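Local coordinates for protein cysteine desulfurase (PDB 6A6E) that probably uses pyridoxal-5'-phosphate to take sulfur from L-cysteine as the SufS-type cysteine desulfurase of a thermophilic bacterium, at residues 125-130 / 152-157; 169-174 / 199-204. All blocks are in the same frame, centred on the assembly; numbering follows the deposited sequence.

How the interactions relate
Both interactions belong to the large, mostly parallel sheet of the aminotransferase class-V fold and the helices packed on it, and they lie about 11 Å apart, centre to centre. Along the chain they come in series: interaction 1 pairs strand 125-129 with strand 150-154, and interaction 2 then joins the ends of helices 164-173 and 195-201. Helix 164-173 is the next element after strand 150-154, reached through a loop, and lies over the sheet face carrying Leu127, Ala152 and Ile154. There the two contacts merge: Leu127 CD2 packs 3.6 Å from Phe202 CZ, and Ala152 CB sits 3.6 Å from Ile174 CD1. One hydrophobic layer thus binds an edge of the sheet to its covering helices.

Interaction 1 of 2, residues 125-130 / 152-157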
ATOM      1  N   THR A 125     -10.843   7.572  27.330  1.00 26.34           N
ATOM      2  CA  THR A 125      -9.649   6.726  27.533  1.00 28.33           C
ATOM      3  C   THR A 125      -9.670   5.606  26.530  1.00 24.91           C
ATOM      4  O   THR A 125     -10.739   5.050  26.260  1.00 20.67           O
ATOM      5  CB  THR A 125      -9.632   6.079  28.940  1.00 27.87           C
ATOM      6  OG1 THR A 125      -9.518   7.116  29.890  1.00 29.38           O
ATOM      7  CG2 THR A 125      -8.469   5.114  29.152  1.00 26.58           C
ATOM      8  N   VAL A 126      -8.483   5.344  25.969  1.00 24.21           N
ATOM      9  CA  VAL A 126      -8.205   4.204  25.164  1.00 23.78           C
ATOM     10  C   VAL A 126      -7.401   3.285  26.036  1.00 22.13           C
ATOM     11  O   VAL A 126      -6.353   3.684  26.508  1.00 23.22           O
ATOM     12  CB  VAL A 126      -7.289   4.518  23.922  1.00 24.85           C
ATOM     13  CG1 VAL A 126      -7.104   3.246  23.114  1.00 24.46           C
ATOM     14  CG2 VAL A 126      -7.938   5.553  23.056  1.00 28.57           C
ATOM     15  N   LEU A 127      -7.838   2.047  26.146  1.00 19.98           N
ATOM     16  CA  LEU A 127      -7.126   1.018  26.877  1.00 19.96           C
ATOM     17  C   LEU A 127      -6.432   0.053  25.904  1.00 19.73           C
ATOM     18  O   LEU A 127      -7.089  -0.622  25.102  1.00 19.46           O
ATOM     19  CB  LEU A 127      -8.106   0.195  27.697  1.00 20.92           C
ATOM     20  CG  LEU A 127      -7.558  -0.985  28.506  1.00 21.74           C
ATOM     21  CD1 LEU A 127      -6.552  -0.465  29.524  1.00 22.98           C
ATOM     22  CD2 LEU A 127      -8.715  -1.706  29.209  1.00 22.21           C
ATOM     23  N   ILE A 128      -5.116  -0.074  26.047  1.00 19.92           N
ATOM     24  CA  ILE A 128      -4.338  -1.086  25.309  1.00 22.21           C
ATOM     25  C   ILE A 128      -3.594  -1.995  26.274  1.00 24.78           C
ATOM     26  O   ILE A 128      -3.816  -1.899  27.447  1.00 25.36           O
ATOM     27  CB  ILE A 128      -3.387  -0.416  24.305  1.00 22.32           C
ATOM     28  CG1 ILE A 128      -2.375   0.474  24.979  1.00 24.88           C
ATOM     29  CG2 ILE A 128      -4.188   0.422  23.313  1.00 19.68           C
ATOM     30  CD1 ILE A 128      -1.469   1.196  23.977  1.00 26.45           C
ATOM     31  N   SER A 129      -2.779  -2.925  25.802  1.00 26.57           N
ATOM     32  CA  SER A 129      -2.022  -3.746  26.708  1.00 24.97           C
ATOM     33  C   SER A 129      -0.531  -3.373  26.684  1.00 24.17           C
ATOM     34  O   SER A 129      -0.049  -2.767  25.731  1.00 20.19           O
ATOM     35  CB  SER A 129      -2.216  -5.212  26.372  1.00 24.95           C
ATOM     36  OG  SER A 129      -1.150  -5.679  25.595  1.00 28.44           O
ATOM     37  N   GLN A 130       0.198  -3.763  27.742  1.00 21.53           N
ATOM     38  CA  GLN A 130       1.615  -3.525  27.829  1.00 21.44           C
ATOM     39  C   GLN A 130       2.434  -4.316  26.799  1.00 21.41           C
ATOM     40  O   GLN A 130       3.599  -3.994  26.568  1.00 23.56           O
ATOM     41  CB  GLN A 130       2.155  -3.843  29.247  1.00 21.40           C
ATOM     42  CG  GLN A 130       1.919  -2.721  30.213  1.00 23.12           C
ATOM     43  CD  GLN A 130       2.572  -2.880  31.608  1.00 24.98           C
ATOM     44  OE1 GLN A 130       2.838  -3.971  32.091  1.00 20.47           O
ATOM     45  NE2 GLN A 130       2.819  -1.732  32.244  1.00 21.38           N
ATOM     46  N   ALA A 152      -4.405   4.115  28.610  1.00 25.73           N
ATOM     47  CA  ALA A 152      -4.209   3.285  29.830  1.00 25.41           C
ATOM     48  C   ALA A 152      -3.854   1.903  29.390  1.00 24.53           C
ATOM     49  O   ALA A 152      -4.137   1.527  28.237  1.00 24.28           O
ATOM     50  CB  ALA A 152      -5.490   3.253  30.630  1.00 25.87           C
ATOM     51  N   TYR A 153      -3.195   1.146  30.259  1.00 21.55           N
ATOM     52  CA  TYR A 153      -2.696  -0.180  29.894  1.00 22.53           C
ATOM     53  C   TYR A 153      -3.203  -1.293  30.786  1.00 24.90           C
ATOM     54  O   TYR A 153      -3.290  -1.104  31.974  1.00 26.13           O
ATOM     55  CB  TYR A 153      -1.180  -0.199  30.008  1.00 22.50           C
ATOM     56  CG  TYR A 153      -0.501   0.666  28.992  1.00 22.61           C
ATOM     57  CD1 TYR A 153      -0.352   2.033  29.195  1.00 23.63           C
ATOM     58  CD2 TYR A 153       0.016   0.115  27.837  1.00 21.49           C
ATOM     59  CE1 TYR A 153       0.287   2.841  28.265  1.00 23.12           C
ATOM     60  CE2 TYR A 153       0.657   0.905  26.916  1.00 22.29           C
ATOM     61  CZ  TYR A 153       0.794   2.257  27.116  1.00 22.78           C
ATOM     62  OH  TYR A 153       1.476   3.032  26.172  1.00 23.98           O
ATOM     63  N   ILE A 154      -3.514  -2.454  30.218  1.00 24.23           N
ATOM     64  CA  ILE A 154      -3.636  -3.702  30.963  1.00 25.62           C
ATOM     65  C   ILE A 154      -2.224  -4.196  31.232  1.00 27.81           C
ATOM     66  O   ILE A 154      -1.431  -4.322  30.271  1.00 24.07           O
ATOM     67  CB  ILE A 154      -4.372  -4.737  30.131  1.00 26.52           C
ATOM     68  CG1 ILE A 154      -5.788  -4.228  29.776  1.00 27.85           C
ATOM     69  CG2 ILE A 154      -4.389  -6.068  30.835  1.00 28.42           C
ATOM     70  CD1 ILE A 154      -6.424  -5.052  28.691  1.00 29.66           C
ATOM     71  N   THR A 155      -1.870  -4.446  32.495  1.00 22.46           N
ATOM     72  CA  THR A 155      -0.455  -4.732  32.815  1.00 24.48           C
ATOM     73  C   THR A 155      -0.126  -6.196  32.632  1.00 22.74           C
ATOM     74  O   THR A 155      -0.986  -7.062  32.737  1.00 25.67           O
ATOM     75  CB  THR A 155      -0.106  -4.345  34.259  1.00 29.54           C
ATOM     76  OG1 THR A 155      -0.987  -5.033  35.098  1.00 32.12           O
ATOM     77  CG2 THR A 155      -0.363  -2.900  34.494  1.00 29.18           C
ATOM     78  N   ALA A 156       1.109  -6.465  32.250  1.00 19.79           N
ATOM     79  CA  ALA A 156       1.602  -7.785  32.073  1.00 21.01           C
ATOM     80  C   ALA A 156       2.434  -8.163  33.283  1.00 24.90           C
ATOM     81  O   ALA A 156       2.909  -7.259  33.982  1.00 25.18           O
ATOM     82  CB  ALA A 156       2.492  -7.846  30.854  1.00 19.61           C
ATOM     83  N   ASP A 157       2.638  -9.464  33.498  1.00 23.72           N
ATOM     84  CA  ASP A 157       3.447  -9.896  34.606  1.00 29.19           C
ATOM     85  C   ASP A 157       4.915  -9.909  34.137  1.00 31.48           C
ATOM     86  O   ASP A 157       5.247  -9.476  32.994  1.00 29.51           O
ATOM     87  CB  ASP A 157       2.942 -11.237  35.233  1.00 26.98           C
ATOM     88  CG  ASP A 157       3.259 -12.469  34.394  1.00 30.93           C
ATOM     89  OD1 ASP A 157       3.994 -12.372  33.375  1.00 28.53           O
ATOM     90  OD2 ASP A 157       2.792 -13.588  34.768  1.00 30.61           O
TER
HETATM   91  O   HOH W   1       4.319  -4.607  34.318  1.00 38.23           O
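Parallel strand pairing joins Leu127, Ile128 and Ser129 to Ala152, Tyr153 and Ile154, in a beta-alpha-beta unit whose crossover is helix 138-147; strand 150-154 is the outermost strand of the sheet in this chain. The backbone ladder runs from Ala152 N to Val126 O, then Ile128 N to Ala152 O, Ile154 N to Ile128 O (2.8 Å) and Gln130 N to Ile154 O (3.1 Å). On the face under helix 164-173, branched apolar Leu127 and Ile154 suit the buried layer, crossing at about a right angle with Leu127 CD1 3.8 Å from Ile154 CG1. Ala152, small enough to lie close to its neighbours, brings CB up to Thr125 CG2. On the other face Ile128 and Tyr153 run side by side. Ile128 CG1 lies between backbone N and carbonyl carbon (chi1 62°) and comes 3.6 Å from Tyr153 CE2. The phenol suits a subunit boundary, because its OH hydrogen-bonds Phe271 O of the second subunit. Beyond the strands Gln130 continues the pairing with its side chain, extended beyond CG. Its OE1 accepts a hydrogen bond from Ala156 N at 3.0 Å, the donor tilted 35° from the amide plane, and a water bridges Gln130 OE1 (2.7 Å) to Ala156 O.

Interaction 2 of 2, residues 169-174 / 199-204; sequences KTKESI and RETFKN
Lys171 meets Thr201 and Phe202 where the C-terminal ends of helices 164-173 and 195-201 come together over the main sheet of the aminotransferase class-V fold. Apolar packing makes up most of the contact. The Lys171 and Thr201 side chains pass alongside one another, pointing opposite ways, and the methyl CG2 of Thr201 lies 3.7 Å from Lys171 CB. A threonine suits this place: its methyl faces the lysine chain while OG1 bonds back to Leu197 O within its own helix. Phe202, the first residue to leave helical geometry, directs its CE1 to Lys171 CA at 3.9 Å. Its flat ring can offer one face to Thr201 CG2, offset toward the rim, and still set an edge against Ile174 O; farther along it joins the apolar layer on the sheet beside Leu127 and Pro177.

The one hydrogen bond between the two segments comes from Lys171. Arg199 bonds on its own side: NH2 reaches Phe202 O at 2.9 Å, tying the helix to the residue following it, and NH1 pairs with Asp228. A lysine is long enough to pack its methylenes on Thr201 CG2 and still reach the backbone. The chain is bent at chi2 and again at chi4 (-64°), the last turn setting Lys171 NZ in the carbonyl plane of Thr201, on a lone pair of Thr201 O at 3.0 Å.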
ATOM      1  N   LYS A 169      -9.017  -7.254  36.864  1.00 30.67           N
ATOM      2  CA  LYS A 169      -8.547  -6.129  37.716  1.00 34.34           C
ATOM      3  C   LYS A 169      -8.495  -4.757  37.029  1.00 33.22           C
ATOM      4  O   LYS A 169      -8.875  -3.711  37.607  1.00 28.26           O
ATOM      5  CB  LYS A 169      -7.176  -6.432  38.300  1.00 42.11           C
ATOM      6  CG  LYS A 169      -7.266  -7.043  39.695  1.00 56.55           C
ATOM      7  CD  LYS A 169      -6.164  -6.543  40.635  1.00 69.48           C
ATOM      8  CE  LYS A 169      -4.832  -7.269  40.431  1.00 76.30           C
ATOM      9  NZ  LYS A 169      -3.811  -6.834  41.432  1.00 79.93           N
ATOM     10  N   THR A 170      -8.039  -4.742  35.781  1.00 28.49           N
ATOM     11  CA  THR A 170      -8.059  -3.470  35.037  1.00 28.93           C
ATOM     12  C   THR A 170      -9.443  -2.821  34.969  1.00 28.43           C
ATOM     13  O   THR A 170      -9.566  -1.611  35.049  1.00 30.76           O
ATOM     14  CB  THR A 170      -7.550  -3.661  33.615  1.00 27.04           C
ATOM     15  OG1 THR A 170      -6.241  -4.244  33.680  1.00 27.73           O
ATOM     16  CG2 THR A 170      -7.545  -2.301  32.859  1.00 26.47           C
ATOM     17  N   LYS A 171     -10.473  -3.632  34.818  1.00 33.66           N
ATOM     18  CA  LYS A 171     -11.863  -3.143  34.730  1.00 39.43           C
ATOM     19  C   LYS A 171     -12.341  -2.421  35.975  1.00 39.03           C
ATOM     20  O   LYS A 171     -13.173  -1.546  35.884  1.00 39.17           O
ATOM     21  CB  LYS A 171     -12.818  -4.313  34.425  1.00 40.26           C
ATOM     22  CG  LYS A 171     -14.304  -4.139  34.741  1.00 44.31           C
ATOM     23  CD  LYS A 171     -15.090  -3.241  33.790  1.00 48.58           C
ATOM     24  CE  LYS A 171     -16.593  -3.470  33.976  1.00 51.96           C
ATOM     25  NZ  LYS A 171     -16.984  -4.873  33.605  1.00 50.82           N
ATOM     26  N   GLU A 172     -11.813  -2.791  37.133  1.00 44.14           N
ATOM     27  CA  GLU A 172     -12.118  -2.058  38.371  1.00 47.04           C
ATOM     28  C   GLU A 172     -11.560  -0.676  38.321  1.00 45.90           C
ATOM     29  O   GLU A 172     -12.237   0.298  38.607  1.00 61.68           O
ATOM     30  CB  GLU A 172     -11.522  -2.789  39.559  1.00 49.64           C
ATOM     31  CG  GLU A 172     -12.100  -4.173  39.725  1.00 50.18           C
ATOM     32  CD  GLU A 172     -11.523  -4.882  40.928  1.00 57.84           C
ATOM     33  OE1 GLU A 172     -10.596  -4.331  41.590  1.00 55.60           O
ATOM     34  OE2 GLU A 172     -12.014  -5.992  41.209  1.00 55.85           O
ATOM     35  N   SER A 173     -10.319  -0.603  37.891  1.00 46.86           N
ATOM     36  CA  SER A 173      -9.554   0.632  37.769  1.00 42.09           C
ATOM     37  C   SER A 173      -9.905   1.551  36.540  1.00 46.24           C
ATOM     38  O   SER A 173      -9.931   2.797  36.622  1.00 40.58           O
ATOM     39  CB  SER A 173      -8.119   0.166  37.692  1.00 47.37           C
ATOM     40  OG  SER A 173      -7.279   1.257  37.754  1.00 53.52           O
ATOM     41  N   ILE A 174     -10.175   0.942  35.387  1.00 40.83           N
ATOM     42  CA  ILE A 174     -10.585   1.689  34.186  1.00 38.92           C
ATOM     43  C   ILE A 174     -11.917   1.111  33.785  1.00 36.03           C
ATOM     44  O   ILE A 174     -11.974   0.220  32.942  1.00 32.82           O
ATOM     45  CB  ILE A 174      -9.607   1.458  32.995  1.00 37.56           C
ATOM     46  CG1 ILE A 174      -8.144   1.655  33.411  1.00 36.67           C
ATOM     47  CG2 ILE A 174     -10.004   2.320  31.787  1.00 37.01           C
ATOM     48  CD1 ILE A 174      -7.709   3.092  33.520  1.00 37.32           C
ATOM     49  N   ARG A 199     -14.015  -9.012  25.393  1.00 20.63           N
ATOM     50  CA  ARG A 199     -15.214  -8.417  24.819  1.00 21.12           C
ATOM     51  C   ARG A 199     -16.324  -8.266  25.899  1.00 22.39           C
ATOM     52  O   ARG A 199     -16.991  -7.216  25.962  1.00 24.67           O
ATOM     53  CB  ARG A 199     -15.693  -9.327  23.707  1.00 22.11           C
ATOM     54  CG  ARG A 199     -17.119  -9.121  23.202  1.00 21.79           C
ATOM     55  CD  ARG A 199     -17.341  -7.847  22.425  1.00 22.23           C
ATOM     56  NE  ARG A 199     -17.168  -6.586  23.151  1.00 22.70           N
ATOM     57  CZ  ARG A 199     -17.161  -5.383  22.559  1.00 22.79           C
ATOM     58  NH1 ARG A 199     -17.292  -5.267  21.235  1.00 23.00           N
ATOM     59  NH2 ARG A 199     -16.967  -4.278  23.267  1.00 23.27           N
ATOM     60  N   GLU A 200     -16.505  -9.292  26.736  1.00 23.43           N
ATOM     61  CA  GLU A 200     -17.536  -9.206  27.854  1.00 24.26           C
ATOM     62  C   GLU A 200     -17.142  -8.334  28.993  1.00 25.73           C
ATOM     63  O   GLU A 200     -18.009  -7.646  29.569  1.00 27.21           O
ATOM     64  CB  GLU A 200     -17.957 -10.579  28.383  1.00 25.13           C
ATOM     65  CG  GLU A 200     -18.328 -11.595  27.315  1.00 25.38           C
ATOM     66  CD  GLU A 200     -19.395 -11.105  26.339  1.00 30.69           C
ATOM     67  OE1 GLU A 200     -20.128 -10.148  26.690  1.00 31.34           O
ATOM     68  OE2 GLU A 200     -19.485 -11.680  25.217  1.00 29.54           O
ATOM     69  N   THR A 201     -15.847  -8.299  29.328  1.00 26.44           N
ATOM     70  CA  THR A 201     -15.408  -7.417  30.405  1.00 26.01           C
ATOM     71  C   THR A 201     -15.585  -5.939  30.037  1.00 29.98           C
ATOM     72  O   THR A 201     -15.903  -5.114  30.870  1.00 25.39           O
ATOM     73  CB  THR A 201     -13.930  -7.707  30.714  1.00 26.60           C
ATOM     74  OG1 THR A 201     -13.791  -9.100  30.985  1.00 24.53           O
ATOM     75  CG2 THR A 201     -13.409  -6.867  31.837  1.00 27.02           C
ATOM     76  N   PHE A 202     -15.338  -5.580  28.779  1.00 29.49           N
ATOM     77  CA  PHE A 202     -15.458  -4.182  28.370  1.00 28.33           C
ATOM     78  C   PHE A 202     -16.561  -4.109  27.327  1.00 30.44           C
ATOM     79  O   PHE A 202     -16.343  -3.904  26.099  1.00 23.88           O
ATOM     80  CB  PHE A 202     -14.128  -3.656  27.847  1.00 26.79           C
ATOM     81  CG  PHE A 202     -13.032  -3.712  28.873  1.00 26.48           C
ATOM     82  CD1 PHE A 202     -13.009  -2.811  29.905  1.00 25.20           C
ATOM     83  CD2 PHE A 202     -12.084  -4.692  28.841  1.00 25.18           C
ATOM     84  CE1 PHE A 202     -12.026  -2.875  30.847  1.00 22.59           C
ATOM     85  CE2 PHE A 202     -11.109  -4.770  29.794  1.00 24.95           C
ATOM     86  CZ  PHE A 202     -11.075  -3.843  30.792  1.00 24.43           C
ATOM     87  N   LYS A 203     -17.761  -4.310  27.844  1.00 28.82           N
ATOM     88  CA  LYS A 203     -18.918  -4.577  27.021  1.00 30.30           C
ATOM     89  C   LYS A 203     -19.345  -3.363  26.182  1.00 26.62           C
ATOM     90  O   LYS A 203     -19.798  -3.531  25.063  1.00 27.58           O
ATOM     91  CB  LYS A 203     -20.045  -5.037  27.939  1.00 32.94           C
ATOM     92  CG  LYS A 203     -21.203  -5.577  27.188  1.00 32.94           C
ATOM     93  CD  LYS A 203     -21.043  -6.995  26.799  1.00 33.35           C
ATOM     94  CE  LYS A 203     -22.349  -7.368  26.139  1.00 33.10           C
ATOM     95  NZ  LYS A 203     -22.210  -8.675  25.468  1.00 32.29           N
ATOM     96  N   ASN A 204     -19.152  -2.162  26.711  1.00 28.82           N
ATOM     97  CA  ASN A 204     -19.469  -0.917  26.026  1.00 29.76           C
ATOM     98  C   ASN A 204     -18.360  -0.308  25.195  1.00 31.11           C
ATOM     99  O   ASN A 204     -18.577   0.752  24.618  1.00 31.09           O
ATOM    100  CB  ASN A 204     -19.794   0.164  27.028  1.00 34.80           C
ATOM    101  CG  ASN A 204     -21.137  -0.004  27.595  1.00 39.31           C
ATOM    102  OD1 ASN A 204     -22.095   0.011  26.863  1.00 39.98           O
ATOM    103  ND2 ASN A 204     -21.215  -0.239  28.906  1.00 42.99           N
TER